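Local coordinates for apical membrane antigen 1-like protein, soluble form (Toxoplasma gondii, PDB 3ZLE) that may take part in host cell invasion by the sporozoite, as expected of a paralogue of the parasite surface protein AMA1, at residues 85-93 / 157-165; 145-153 / 195-206. All coordinates share one frame; numbering follows the deposited sequence.

Overall arrangement
Both contacts belong to the AMA1 ectodomain, their centres 12 Å apart, and both use one antiparallel sheet. Contact 2 pairs strand 148-151 with strand 199-202 inside that sheet; contact 1 lays a loop, residues 85-93, against the end of strand 156-159 and the chain that follows it. Since 148-151 and 156-159 are consecutive and adjacent strands, the two contacts join directly: Tyr-158 N lies 2.7 Å from Val-149 O, a probable hydrogen bond. Along the chain the order is 85-93, 145-153, 157-165, 195-206, so the segments alternate. The sheet thus gathers pieces distant in sequence, and the long loop between strands 55-59 and 103-104 is fastened to it.

Contact 1 of 2, residues 85-93 / 157-165; sequences PGGFNNPQV and CYVLSVSAQ
Phe-88 and Asn-90 run beside residues 159-162 with a nearly straight hydrogen bond at each end of the crossing: Val-162 N gives to Phe-88 O (3.2 Å) and Asn-90 N to Val-159 O (2.9 Å). This is an irregular loop of the AMA1 ectodomain, the one after strand 55-59, packed on the chain that leaves strand 156-159 of the sheet. Phe-88 gives up more surface to the contact than any other residue. With CG anti to its carbonyl carbon (chi1 -68°), its ring is brought against Val-162, whose CG1 sits 3.9 Å from the ring centroid and only 8° off the normal, a CH-pi contact over one face. Val-162 CG2 lies against Phe-88 CA, and Val-162 CB against Phe-88 CG (3.6 Å). Elsewhere Phe-187 meets the ring edge-to-face, and Ile-57 and Met-59 touch it from strand 55-59. Asn-89 turns its amide across Tyr-158, the planes 77° apart, and Asn-89 OD1 lies at the ring edge, 3.4 Å from Tyr-158 CD2. That oxygen accepts from Ser-101 OG, while ND2 is held by Asp-72. Asn-90 OD1 receives Gln-92 N in an Asx turn; Asn-90 CB packs on Ser-161 CB at 3.8 Å. Ser-161 OG is buried with no polar partner in the model; its nearest neighbour across the contact is Asn-90 CA, at 3.6 Å.

Contact 2 of 2, residues 145-153 / 195-206; sequences KYPFVYDAV and SARALVYGSAFV
Phe-148 to Asp-151 and Leu-199 to Gly-202 form an antiparallel strand pair in the middle of a five-stranded sheet, the closest approach of their axes 4.6 Å and their N-to-C directions 162° apart. Backbone bonds come first: Phe-148 with Gly-202 and Tyr-150 with Val-200 are hydrogen-bonded pairs, each joined by two N-H···O bonds, and Ala-152 N to Ala-198 O (2.8 Å) carries the ladder past the strand ends.

Among side-chain polar bonds, Asp-151 OD1 takes two donors arriving from opposite faces of the carboxylate. Ala-198 N comes across the strands to Asp-151 OD1 at 3.0 Å, nearly in line with the C-O bond; Val-153 N comes from well above the plane, an Asx turn. OD2 is held by Ser-154 OG and by a water that also donates to Ala-196 O. Two backbone N-H groups, a hydroxyl and a water would probably favour the charged carboxylate.

Apolar packing divides between the two faces. Where Val-149, Asp-151, Leu-199 and Tyr-201 lie, Val-149 CG2 meets Tyr-201 CD2 (3.7 Å) and CG1 meets Leu-199 CD2. On the other face, which helix 120-129 covers, Phe-148 has CG between its backbone N and carbonyl carbon (chi1 70°), which folds the ring directly over the backbone of Gly-202. Gly-202 CA lies 3.9 Å from the centroid of the Phe-148 ring, 30° off the normal, a CH-pi contact. Ser-203 O lies in the ring plane at its edge, 3.2 Å from Phe-148 CE2.

Contact 1 of 2, residues 85-93 / 157-165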
loop_
_atom_site.group_PDB
_atom_site.type_symbol
_atom_site.label_atom_id
_atom_site.label_comp_id
_atom_site.label_asym_id
_atom_site.label_seq_id
_atom_site.Cartn_x
_atom_site.Cartn_y
_atom_site.Cartn_z
ATOM N N PRO A 85 -6.074 -23.752 -13.159
ATOM C CA PRO A 85 -6.624 -23.430 -11.845
ATOM C C PRO A 85 -5.500 -23.167 -10.858
ATOM O O PRO A 85 -4.384 -23.633 -11.068
ATOM C CB PRO A 85 -7.374 -24.707 -11.452
ATOM C CG PRO A 85 -7.754 -25.317 -12.768
ATOM C CD PRO A 85 -6.554 -25.057 -13.650
ATOM N N GLY A 86 -5.764 -22.351 -9.847
ATOM C CA GLY A 86 -4.735 -22.009 -8.872
ATOM C C GLY A 86 -4.873 -20.576 -8.390
ATOM O O GLY A 86 -5.642 -19.791 -8.972
ATOM N N GLY A 87 -4.190 -20.267 -7.285
ATOM C CA GLY A 87 -3.947 -18.897 -6.871
ATOM C C GLY A 87 -2.458 -18.567 -6.876
ATOM O O GLY A 87 -1.691 -19.105 -7.666
ATOM N N PHE A 88 -2.056 -17.699 -5.954
ATOM C CA PHE A 88 -0.666 -17.241 -5.844
ATOM C C PHE A 88 0.052 -17.856 -4.649
ATOM O O PHE A 88 1.225 -17.604 -4.441
ATOM C CB PHE A 88 -0.640 -15.719 -5.711
ATOM C CG PHE A 88 -1.069 -14.993 -6.945
ATOM C CD1 PHE A 88 -1.738 -15.661 -7.976
ATOM C CD2 PHE A 88 -0.810 -13.682 -7.086
ATOM C CE1 PHE A 88 -2.129 -14.985 -9.128
ATOM C CE2 PHE A 88 -1.168 -12.994 -8.228
ATOM C CZ PHE A 88 -1.824 -13.647 -9.260
ATOM N N ASN A 89 -0.653 -18.653 -3.854
ATOM C CA ASN A 89 -0.117 -19.146 -2.597
ATOM C C ASN A 89 0.882 -20.266 -2.779
ATOM O O ASN A 89 0.635 -21.196 -3.535
ATOM C CB ASN A 89 -1.248 -19.665 -1.712
ATOM C CG ASN A 89 -0.771 -19.997 -0.321
ATOM O OD1 ASN A 89 -0.242 -19.156 0.372
ATOM N ND2 ASN A 89 -0.920 -21.237 0.072
ATOM N N ASN A 90 2.011 -20.167 -2.082
ATOM C CA ASN A 90 3.057 -21.166 -2.145
ATOM C C ASN A 90 2.523 -22.504 -1.643
ATOM O O ASN A 90 1.984 -22.568 -0.566
ATOM C CB ASN A 90 4.219 -20.738 -1.269
ATOM C CG ASN A 90 5.415 -21.677 -1.380
ATOM O OD1 ASN A 90 5.265 -22.897 -1.517
ATOM N ND2 ASN A 90 6.609 -21.114 -1.271
ATOM N N PRO A 91 2.660 -23.559 -2.459
ATOM C CA PRO A 91 1.986 -24.808 -2.158
ATOM C C PRO A 91 2.899 -25.931 -1.638
ATOM O O PRO A 91 2.442 -27.057 -1.516
ATOM C CB PRO A 91 1.382 -25.212 -3.511
ATOM C CG PRO A 91 2.294 -24.609 -4.520
ATOM C CD PRO A 91 2.839 -23.351 -3.909
ATOM N N GLN A 92 4.172 -25.634 -1.373
ATOM C CA GLN A 92 5.100 -26.649 -0.890
ATOM C C GLN A 92 4.649 -27.184 0.451
ATOM O O GLN A 92 4.026 -26.455 1.231
ATOM C CB GLN A 92 6.510 -26.076 -0.769
ATOM C CG GLN A 92 7.197 -25.808 -2.097
ATOM C CD GLN A 92 8.361 -24.833 -1.943
ATOM O OE1 GLN A 92 9.406 -25.174 -1.376
ATOM N NE2 GLN A 92 8.164 -23.598 -2.398
ATOM N N VAL A 93 4.904 -28.470 0.693
ATOM C CA VAL A 93 4.802 -29.046 2.046
ATOM C C VAL A 93 6.193 -29.221 2.651
ATOM O O VAL A 93 7.177 -29.393 1.918
ATOM C CB VAL A 93 4.080 -30.402 2.048
ATOM C CG1 VAL A 93 2.637 -30.242 1.596
ATOM C CG2 VAL A 93 4.817 -31.381 1.153
ATOM N N CYS A 157 -1.189 -16.357 8.026
ATOM C CA CYS A 157 -0.121 -15.732 7.239
ATOM C C CYS A 157 0.064 -16.544 5.957
ATOM O O CYS A 157 0.091 -17.774 6.006
ATOM C CB CYS A 157 1.190 -15.703 8.045
ATOM S SG CYS A 157 2.659 -15.344 7.004
ATOM N N TYR A 158 0.148 -15.843 4.820
ATOM C CA TYR A 158 0.379 -16.457 3.515
ATOM C C TYR A 158 1.713 -16.007 2.963
ATOM O O TYR A 158 2.015 -14.796 2.922
ATOM C CB TYR A 158 -0.732 -16.079 2.509
ATOM C CG TYR A 158 -2.116 -16.582 2.868
ATOM C CD1 TYR A 158 -2.855 -15.957 3.854
ATOM C CD2 TYR A 158 -2.723 -17.627 2.151
ATOM C CE1 TYR A 158 -4.145 -16.352 4.148
ATOM C CE2 TYR A 158 -4.012 -18.060 2.475
ATOM C CZ TYR A 158 -4.707 -17.411 3.475
ATOM O OH TYR A 158 -5.955 -17.812 3.847
ATOM N N VAL A 159 2.469 -16.969 2.440
ATOM C CA VAL A 159 3.614 -16.692 1.634
ATOM C C VAL A 159 3.254 -17.023 0.192
ATOM O O VAL A 159 2.834 -18.158 -0.100
ATOM C CB VAL A 159 4.827 -17.571 2.085
ATOM C CG1 VAL A 159 6.088 -17.190 1.302
ATOM C CG2 VAL A 159 5.076 -17.350 3.555
ATOM N N LEU A 160 3.382 -16.038 -0.710
ATOM C CA LEU A 160 3.003 -16.221 -2.105
ATOM C C LEU A 160 4.226 -16.656 -2.932
ATOM O O LEU A 160 5.143 -15.863 -3.155
ATOM C CB LEU A 160 2.466 -14.889 -2.726
ATOM C CG LEU A 160 1.305 -14.168 -1.998
ATOM C CD1 LEU A 160 0.882 -12.919 -2.736
ATOM C CD2 LEU A 160 0.092 -15.091 -1.686
ATOM N N SER A 161 4.126 -17.786 -3.593
ATOM C CA SER A 161 5.151 -18.104 -4.557
ATOM C C SER A 161 4.951 -17.404 -5.911
ATOM O O SER A 161 5.886 -17.324 -6.704
ATOM C CB SER A 161 5.315 -19.605 -4.693
ATOM O OG SER A 161 4.217 -20.143 -5.379
ATOM N N VAL A 162 3.802 -16.763 -6.100
ATOM C CA VAL A 162 3.610 -15.922 -7.273
ATOM C C VAL A 162 3.757 -14.468 -6.903
ATOM O O VAL A 162 3.006 -13.961 -6.092
ATOM C CB VAL A 162 2.239 -16.165 -7.947
ATOM C CG1 VAL A 162 2.092 -15.349 -9.220
ATOM C CG2 VAL A 162 2.071 -17.641 -8.258
ATOM N N SER A 163 4.708 -13.788 -7.529
ATOM C CA SER A 163 5.082 -12.422 -7.125
ATOM C C SER A 163 4.608 -11.411 -8.132
ATOM O O SER A 163 4.720 -10.203 -7.888
ATOM C CB SER A 163 6.579 -12.283 -6.936
ATOM O OG SER A 163 7.290 -12.764 -8.057
ATOM N N ALA A 164 4.225 -11.906 -9.318
ATOM C CA ALA A 164 3.469 -11.139 -10.313
ATOM C C ALA A 164 2.233 -10.520 -9.712
ATOM O O ALA A 164 1.534 -11.142 -8.906
ATOM C CB ALA A 164 3.074 -12.040 -11.497
ATOM N N GLN A 165 1.999 -9.260 -10.032
ATOM C CA GLN A 165 0.857 -8.586 -9.498
ATOM C C GLN A 165 -0.078 -8.106 -10.591
ATOM O O GLN A 165 -1.260 -7.895 -10.344
ATOM C CB GLN A 165 1.289 -7.414 -8.623
ATOM C CG GLN A 165 1.967 -7.867 -7.362
ATOM C CD GLN A 165 3.061 -6.940 -6.938
ATOM O OE1 GLN A 165 2.802 -5.866 -6.402
ATOM N NE2 GLN A 165 4.297 -7.369 -7.121
#

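Contact 2 of 2, residues 145-153 / 195-206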
loop_
_atom_site.group_PDB
_atom_site.type_symbol
_atom_site.label_atom_id
_atom_site.label_comp_id
_atom_site.label_asym_id
_atom_site.label_seq_id
_atom_site.Cartn_x
_atom_site.Cartn_y
_atom_site.Cartn_z
ATOM N N LYS A 145 13.303 -13.673 -2.532
ATOM C CA LYS A 145 12.336 -13.600 -1.418
ATOM C C LYS A 145 10.883 -13.427 -1.884
ATOM O O LYS A 145 10.529 -12.397 -2.466
ATOM C CB LYS A 145 12.696 -12.459 -0.482
ATOM C CG LYS A 145 14.127 -12.471 0.004
ATOM C CD LYS A 145 14.279 -13.420 1.153
ATOM C CE LYS A 145 15.563 -13.097 1.910
ATOM N NZ LYS A 145 16.056 -14.336 2.542
ATOM N N TYR A 146 10.027 -14.360 -1.466
ATOM C CA TYR A 146 8.567 -14.256 -1.629
ATOM C C TYR A 146 7.939 -13.082 -0.875
ATOM O O TYR A 146 8.456 -12.659 0.165
ATOM C CB TYR A 146 7.903 -15.537 -1.139
ATOM C CG TYR A 146 8.351 -16.793 -1.857
ATOM C CD1 TYR A 146 8.257 -16.913 -3.260
ATOM C CD2 TYR A 146 8.809 -17.897 -1.135
ATOM C CE1 TYR A 146 8.539 -18.139 -3.900
ATOM C CE2 TYR A 146 9.096 -19.108 -1.769
ATOM C CZ TYR A 146 8.989 -19.227 -3.141
ATOM O OH TYR A 146 9.363 -20.450 -3.758
ATOM N N PRO A 147 6.843 -12.519 -1.413
ATOM C CA PRO A 147 6.028 -11.569 -0.653
ATOM C C PRO A 147 5.034 -12.325 0.226
ATOM O O PRO A 147 4.827 -13.523 0.026
ATOM C CB PRO A 147 5.241 -10.834 -1.754
ATOM C CG PRO A 147 5.077 -11.865 -2.824
ATOM C CD PRO A 147 6.385 -12.633 -2.818
ATOM N N PHE A 148 4.278 -11.597 1.040
ATOM C CA PHE A 148 3.320 -12.274 1.922
ATOM C C PHE A 148 1.978 -11.562 1.906
ATOM O O PHE A 148 1.891 -10.399 1.548
ATOM C CB PHE A 148 3.886 -12.268 3.342
ATOM C CG PHE A 148 3.886 -10.905 3.966
ATOM C CD1 PHE A 148 2.742 -10.410 4.581
ATOM C CD2 PHE A 148 4.977 -10.063 3.807
ATOM C CE1 PHE A 148 2.745 -9.133 5.153
ATOM C CE2 PHE A 148 4.995 -8.793 4.334
ATOM C CZ PHE A 148 3.873 -8.309 5.006
ATOM N N VAL A 149 0.961 -12.229 2.437
ATOM C CA VAL A 149 -0.300 -11.594 2.697
ATOM C C VAL A 149 -0.754 -12.064 4.058
ATOM O O VAL A 149 -0.747 -13.290 4.350
ATOM C CB VAL A 149 -1.358 -11.988 1.647
ATOM C CG1 VAL A 149 -2.733 -11.487 2.085
ATOM C CG2 VAL A 149 -1.009 -11.397 0.268
ATOM N N TYR A 150 -0.996 -11.117 4.968
ATOM C CA TYR A 150 -1.506 -11.518 6.266
ATOM C C TYR A 150 -3.015 -11.251 6.228
ATOM O O TYR A 150 -3.437 -10.222 5.678
ATOM C CB TYR A 150 -0.849 -10.694 7.402
ATOM C CG TYR A 150 -1.519 -10.951 8.743
ATOM C CD1 TYR A 150 -1.495 -12.215 9.308
ATOM C CD2 TYR A 150 -2.237 -9.954 9.401
ATOM C CE1 TYR A 150 -2.083 -12.466 10.541
ATOM C CE2 TYR A 150 -2.854 -10.211 10.619
ATOM C CZ TYR A 150 -2.801 -11.491 11.158
ATOM O OH TYR A 150 -3.434 -11.811 12.331
ATOM N N ASP A 151 -3.826 -12.191 6.718
ATOM C CA ASP A 151 -5.301 -11.971 6.840
ATOM C C ASP A 151 -5.706 -11.757 8.311
ATOM O O ASP A 151 -5.484 -12.624 9.172
ATOM C CB ASP A 151 -6.053 -13.182 6.267
ATOM C CG ASP A 151 -7.541 -13.071 6.436
ATOM O OD1 ASP A 151 -8.013 -11.973 6.763
ATOM O OD2 ASP A 151 -8.247 -14.090 6.280
ATOM N N ALA A 152 -6.162 -10.561 8.648
ATOM C CA ALA A 152 -6.318 -10.244 10.082
ATOM C C ALA A 152 -7.594 -10.811 10.678
ATOM O O ALA A 152 -7.739 -10.873 11.880
ATOM C CB ALA A 152 -6.156 -8.763 10.370
ATOM N N VAL A 153 -8.436 -11.369 9.821
ATOM C CA VAL A 153 -9.630 -12.033 10.261
ATOM C C VAL A 153 -9.346 -13.497 10.581
ATOM O O VAL A 153 -9.490 -13.910 11.715
ATOM C CB VAL A 153 -10.761 -11.923 9.198
ATOM C CG1 VAL A 153 -11.965 -12.752 9.587
ATOM C CG2 VAL A 153 -11.172 -10.463 9.018
ATOM N N SER A 195 -15.935 -7.607 5.014
ATOM C CA SER A 195 -16.037 -8.046 6.392
ATOM C C SER A 195 -15.437 -9.467 6.564
ATOM O O SER A 195 -15.030 -9.836 7.652
ATOM C CB SER A 195 -17.481 -8.024 6.840
ATOM O OG SER A 195 -18.274 -8.677 5.883
ATOM N N ALA A 196 -15.369 -10.225 5.486
ATOM C CA ALA A 196 -14.939 -11.655 5.576
ATOM C C ALA A 196 -13.430 -11.852 5.765
ATOM O O ALA A 196 -12.983 -12.904 6.287
ATOM C CB ALA A 196 -15.429 -12.439 4.344
ATOM N N ARG A 197 -12.630 -10.928 5.222
ATOM C CA ARG A 197 -11.174 -10.973 5.380
ATOM C C ARG A 197 -10.549 -9.550 5.430
ATOM O O ARG A 197 -11.191 -8.585 5.033
ATOM C CB ARG A 197 -10.523 -11.831 4.282
ATOM C CG ARG A 197 -10.870 -11.420 2.857
ATOM C CD ARG A 197 -10.169 -12.265 1.823
ATOM N NE ARG A 197 -10.135 -11.538 0.577
ATOM C CZ ARG A 197 -9.662 -12.006 -0.561
ATOM N NH1 ARG A 197 -9.128 -13.214 -0.617
ATOM N NH2 ARG A 197 -9.716 -11.251 -1.634
ATOM N N ALA A 198 -9.378 -9.405 6.044
ATOM C CA ALA A 198 -8.753 -8.082 6.133
ATOM C C ALA A 198 -7.265 -8.229 5.819
ATOM O O ALA A 198 -6.481 -8.582 6.668
ATOM C CB ALA A 198 -8.979 -7.440 7.526
ATOM N N LEU A 199 -6.901 -7.937 4.577
ATOM C CA LEU A 199 -5.656 -8.376 4.019
ATOM C C LEU A 199 -4.599 -7.322 4.188
ATOM O O LEU A 199 -4.888 -6.116 4.172
ATOM C CB LEU A 199 -5.832 -8.703 2.539
ATOM C CG LEU A 199 -6.737 -9.915 2.294
ATOM C CD1 LEU A 199 -6.671 -10.358 0.841
ATOM C CD2 LEU A 199 -6.367 -11.031 3.228
ATOM N N VAL A 200 -3.361 -7.769 4.255
ATOM C CA VAL A 200 -2.220 -6.866 4.222
ATOM C C VAL A 200 -1.219 -7.513 3.331
ATOM O O VAL A 200 -0.897 -8.665 3.547
ATOM C CB VAL A 200 -1.569 -6.704 5.604
ATOM C CG1 VAL A 200 -0.462 -5.656 5.529
ATOM C CG2 VAL A 200 -2.619 -6.282 6.629
ATOM N N TYR A 201 -0.845 -6.824 2.248
ATOM C CA TYR A 201 0.093 -7.371 1.282
ATOM C C TYR A 201 1.403 -6.694 1.522
ATOM O O TYR A 201 1.445 -5.504 1.861
ATOM C CB TYR A 201 -0.375 -7.087 -0.165
ATOM C CG TYR A 201 0.507 -7.687 -1.267
ATOM C CD1 TYR A 201 1.690 -7.065 -1.665
ATOM C CD2 TYR A 201 0.057 -8.760 -2.028
ATOM C CE1 TYR A 201 2.483 -7.611 -2.666
ATOM C CE2 TYR A 201 0.800 -9.256 -3.084
ATOM C CZ TYR A 201 2.002 -8.680 -3.395
ATOM O OH TYR A 201 2.750 -9.227 -4.401
ATOM N N GLY A 202 2.485 -7.458 1.449
ATOM C CA GLY A 202 3.805 -6.867 1.691
ATOM C C GLY A 202 4.920 -7.640 1.020
ATOM O O GLY A 202 4.781 -8.828 0.744
ATOM N N SER A 203 6.079 -6.994 0.900
ATOM C CA SER A 203 7.311 -7.668 0.487
ATOM C C SER A 203 7.949 -8.288 1.704
ATOM O O SER A 203 7.679 -7.885 2.824
ATOM C CB SER A 203 8.298 -6.647 -0.098
ATOM O OG SER A 203 9.219 -6.277 0.900
ATOM N N ALA A 204 8.912 -9.174 1.484
ATOM C CA ALA A 204 9.486 -9.881 2.611
ATOM C C ALA A 204 10.404 -8.920 3.343
ATOM O O ALA A 204 10.805 -9.161 4.470
ATOM C CB ALA A 204 10.253 -11.108 2.138
ATOM N N PHE A 205 10.669 -7.768 2.724
ATOM C CA PHE A 205 11.638 -6.870 3.275
ATOM C C PHE A 205 11.066 -5.965 4.351
ATOM O O PHE A 205 11.815 -5.383 5.155
ATOM C CB PHE A 205 12.359 -6.088 2.155
ATOM C CG PHE A 205 13.225 -6.970 1.273
ATOM C CD1 PHE A 205 14.491 -7.366 1.698
ATOM C CD2 PHE A 205 12.687 -7.576 0.147
ATOM C CE1 PHE A 205 15.227 -8.302 0.985
ATOM C CE2 PHE A 205 13.459 -8.435 -0.636
ATOM C CZ PHE A 205 14.728 -8.801 -0.202
ATOM N N VAL A 206 9.743 -6.034 4.519
ATOM C CA VAL A 206 9.119 -5.534 5.739
ATOM C C VAL A 206 9.859 -6.146 6.898
ATOM O O VAL A 206 10.025 -5.519 7.882
ATOM C CB VAL A 206 7.589 -5.884 5.786
ATOM C CG1 VAL A 206 6.958 -5.540 7.141
ATOM C CG2 VAL A 206 6.861 -5.143 4.706
HETATM O O HOH W 1 9.603 -9.919 -1.165
HETATM O O HOH W 2 -10.708 -14.696 6.760
#